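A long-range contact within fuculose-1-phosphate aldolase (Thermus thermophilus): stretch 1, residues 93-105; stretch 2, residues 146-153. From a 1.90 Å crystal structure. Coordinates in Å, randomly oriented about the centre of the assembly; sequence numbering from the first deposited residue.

Stretch 1, residues 93-105: VAVALSFHLSRLR
Stretch 2 146-153: CLLRGHGA

Stretch 1 supplies part of a helix that begins earlier in the chain (93-98), a loop, and a short strand at 103-104; stretch 2 is a strand (146-148) that turns back into a second strand containing Ala153. The axes of helix 93-98 and strand 146-148 approach to 8.7 Å, with 69° between their N-to-C directions, and together the stretches bury 458 Å².

Cys146 lies out of reach, so the contact begins at Leu147 (phi/psi -112/138, chi1 -84°, chi2 157°). Its CA-to-CB bond points toward stretch 1, and its two methyls diverge: CD2 lies 4.0 Å from Ala94 CB on the helix, whereas CD1 lies 4.1 Å from Leu104 CD1 (chi1 and chi2 both t) on the strand. The CA-to-CB bond of Leu148 points away, in keeping with the alternation of a strand; its backbone serves the turn, Leu148 N donating to Gly152 O (2.8 Å) and His151 N to Leu148 O (2.8 Å).

Arg149 (-45/123) follows, its CA 5.1 Å from that of Ser98. Its chi1-chi3 are t, t, m, a path that brings Arg149 NE to Ser98 O for a 2.7 Å hydrogen bond with an N-H...O angle of 146°.

Gly150 (72/2) pairs in register with Val95, CA to CA 5.7 Å. Gly150 N donates to Ser98 OG at 3.1 Å and a nearly straight 168°. That hydroxyl (chi1 79°, p) in turn donates to Val95 O, OG to O 2.5 Å, linking the turn to the helix backbone. Gly150 N also lies over one face of the Phe99 ring (chi1 -61°, chi2 94°), and Gly150 CA is 3.3 Å from Phe99 CZ. Positive phi favours glycine, and an ideal CB would sit only 3.1 Å from Phe99 CE2.

The CA-to-CB bond of His151 (-115/-70) points away from stretch 1. Val95 (chi1 168°) completes the packing: its CG2 lies 3.8 Å from His151 O and 3.7 Å from Gly152 CA.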

# COMPACT_ATOMS: atom_id res chain seq x y z
N VAL A 93 -3.62 -19.95 -8.73
CA VAL A 93 -2.88 -21.15 -9.10
C VAL A 93 -3.55 -22.41 -8.53
O VAL A 93 -3.64 -23.41 -9.22
CB VAL A 93 -1.42 -21.11 -8.65
CG1 VAL A 93 -0.73 -22.41 -9.05
CG2 VAL A 93 -0.69 -19.92 -9.31
N ALA A 94 -4.02 -22.34 -7.29
CA ALA A 94 -4.69 -23.49 -6.69
C ALA A 94 -5.94 -23.86 -7.49
O ALA A 94 -6.23 -25.04 -7.69
CB ALA A 94 -5.08 -23.18 -5.22
N VAL A 95 -6.67 -22.85 -7.97
CA VAL A 95 -7.87 -23.12 -8.75
C VAL A 95 -7.51 -23.74 -10.08
O VAL A 95 -8.19 -24.65 -10.55
CB VAL A 95 -8.70 -21.84 -8.97
CG1 VAL A 95 -9.78 -22.09 -10.02
CG2 VAL A 95 -9.38 -21.42 -7.65
N ALA A 96 -6.42 -23.28 -10.70
CA ALA A 96 -5.99 -23.85 -11.97
C ALA A 96 -5.62 -25.31 -11.73
O ALA A 96 -5.99 -26.19 -12.52
CB ALA A 96 -4.78 -23.09 -12.52
N LEU A 97 -4.91 -25.59 -10.64
CA LEU A 97 -4.54 -26.97 -10.35
C LEU A 97 -5.74 -27.84 -9.98
O LEU A 97 -5.72 -29.05 -10.17
CB LEU A 97 -3.52 -27.04 -9.21
CG LEU A 97 -2.23 -26.21 -9.35
CD1 LEU A 97 -1.15 -26.81 -8.46
CD2 LEU A 97 -1.77 -26.18 -10.79
N SER A 98 -6.79 -27.21 -9.47
CA SER A 98 -7.98 -27.96 -9.07
C SER A 98 -8.62 -28.73 -10.23
O SER A 98 -9.29 -29.74 -10.01
CB SER A 98 -9.02 -27.03 -8.43
OG SER A 98 -9.75 -26.30 -9.41
N PHE A 99 -8.43 -28.26 -11.46
CA PHE A 99 -9.01 -28.97 -12.61
C PHE A 99 -8.22 -30.24 -12.89
O PHE A 99 -8.74 -31.18 -13.49
CB PHE A 99 -8.99 -28.12 -13.89
CG PHE A 99 -9.78 -26.86 -13.80
CD1 PHE A 99 -9.16 -25.66 -13.45
CD2 PHE A 99 -11.15 -26.85 -14.06
CE1 PHE A 99 -9.89 -24.48 -13.36
CE2 PHE A 99 -11.89 -25.68 -13.98
CZ PHE A 99 -11.26 -24.49 -13.62
N HIS A 100 -6.97 -30.27 -12.43
CA HIS A 100 -6.06 -31.38 -12.68
C HIS A 100 -5.80 -32.35 -11.54
O HIS A 100 -5.14 -33.37 -11.74
CB HIS A 100 -4.71 -30.84 -13.15
CG HIS A 100 -4.75 -30.16 -14.48
ND1 HIS A 100 -4.20 -28.92 -14.69
CD2 HIS A 100 -5.27 -30.56 -15.66
CE1 HIS A 100 -4.38 -28.57 -15.96
NE2 HIS A 100 -5.02 -29.55 -16.57
N LEU A 101 -6.30 -32.05 -10.34
CA LEU A 101 -6.05 -32.92 -9.20
C LEU A 101 -7.32 -33.28 -8.44
O LEU A 101 -8.31 -32.55 -8.49
CB LEU A 101 -5.09 -32.23 -8.22
CG LEU A 101 -3.77 -31.65 -8.74
CD1 LEU A 101 -3.20 -30.69 -7.71
CD2 LEU A 101 -2.78 -32.78 -9.04
N SER A 102 -7.30 -34.42 -7.75
CA SER A 102 -8.45 -34.83 -6.95
C SER A 102 -8.13 -34.39 -5.52
O SER A 102 -9.01 -34.32 -4.66
CB SER A 102 -8.65 -36.34 -7.02
OG SER A 102 -7.55 -37.03 -6.46
N ARG A 103 -6.86 -34.10 -5.27
CA ARG A 103 -6.40 -33.64 -3.96
C ARG A 103 -5.06 -32.93 -4.13
O ARG A 103 -4.21 -33.35 -4.93
CB ARG A 103 -6.23 -34.82 -3.00
CG ARG A 103 -5.15 -35.79 -3.42
CD ARG A 103 -5.23 -37.12 -2.68
NE ARG A 103 -4.27 -38.07 -3.24
CZ ARG A 103 -4.27 -39.38 -3.00
NH1 ARG A 103 -5.20 -39.91 -2.21
NH2 ARG A 103 -3.35 -40.15 -3.56
N LEU A 104 -4.85 -31.84 -3.40
CA LEU A 104 -3.60 -31.12 -3.53
C LEU A 104 -2.72 -31.46 -2.34
O LEU A 104 -3.11 -31.24 -1.19
CB LEU A 104 -3.87 -29.61 -3.61
CG LEU A 104 -2.69 -28.71 -3.97
CD1 LEU A 104 -3.19 -27.39 -4.54
CD2 LEU A 104 -1.82 -28.51 -2.74
N ARG A 105 -1.54 -32.02 -2.61
CA ARG A 105 -0.62 -32.40 -1.53
C ARG A 105 0.62 -31.52 -1.59
O ARG A 105 1.47 -31.67 -2.47
CB ARG A 105 -0.23 -33.88 -1.66
CG ARG A 105 -1.41 -34.83 -1.51
CD ARG A 105 -1.03 -36.30 -1.73
N CYS A 146 -10.39 -26.89 1.75
CA CYS A 146 -10.77 -27.67 0.60
C CYS A 146 -10.88 -26.78 -0.62
O CYS A 146 -11.01 -25.56 -0.50
CB CYS A 146 -12.11 -28.39 0.84
SG CYS A 146 -13.52 -27.33 1.07
N LEU A 147 -10.79 -27.41 -1.78
CA LEU A 147 -10.89 -26.70 -3.05
C LEU A 147 -12.17 -27.10 -3.76
O LEU A 147 -12.53 -28.28 -3.76
CB LEU A 147 -9.71 -27.08 -3.95
CG LEU A 147 -8.41 -26.31 -3.75
CD1 LEU A 147 -7.24 -27.12 -4.27
CD2 LEU A 147 -8.53 -24.96 -4.46
N LEU A 148 -12.84 -26.12 -4.35
CA LEU A 148 -14.06 -26.37 -5.11
C LEU A 148 -13.58 -26.22 -6.55
O LEU A 148 -13.25 -25.12 -6.98
CB LEU A 148 -15.12 -25.33 -4.80
CG LEU A 148 -16.06 -25.68 -3.65
CD2 LEU A 148 -16.78 -26.99 -3.98
N ARG A 149 -13.54 -27.33 -7.29
CA ARG A 149 -13.05 -27.28 -8.66
C ARG A 149 -13.58 -26.12 -9.47
O ARG A 149 -14.79 -25.94 -9.61
CB ARG A 149 -13.32 -28.60 -9.38
CG ARG A 149 -12.84 -28.61 -10.83
CD ARG A 149 -12.74 -30.03 -11.35
NE ARG A 149 -11.71 -30.78 -10.65
CZ ARG A 149 -11.62 -32.11 -10.64
NH1 ARG A 149 -12.51 -32.83 -11.32
N GLY A 150 -12.66 -25.32 -9.99
CA GLY A 150 -13.03 -24.19 -10.82
C GLY A 150 -13.68 -23.02 -10.13
O GLY A 150 -14.08 -22.06 -10.80
N HIS A 151 -13.82 -23.07 -8.81
CA HIS A 151 -14.43 -21.94 -8.13
C HIS A 151 -13.43 -21.26 -7.20
O HIS A 151 -12.96 -20.15 -7.48
CB HIS A 151 -15.68 -22.36 -7.36
CG HIS A 151 -16.46 -21.21 -6.80
ND1 HIS A 151 -16.65 -20.04 -7.49
CD2 HIS A 151 -17.09 -21.06 -5.61
CE1 HIS A 151 -17.37 -19.21 -6.76
NE2 HIS A 151 -17.65 -19.80 -5.61
N GLY A 152 -13.08 -21.92 -6.11
CA GLY A 152 -12.14 -21.33 -5.19
C GLY A 152 -11.81 -22.31 -4.09
O GLY A 152 -11.78 -23.51 -4.33
N ALA A 153 -11.59 -21.80 -2.88
CA ALA A 153 -11.24 -22.65 -1.76
C ALA A 153 -11.82 -22.11 -0.46
O ALA A 153 -12.16 -20.93 -0.36
CB ALA A 153 -9.72 -22.75 -1.64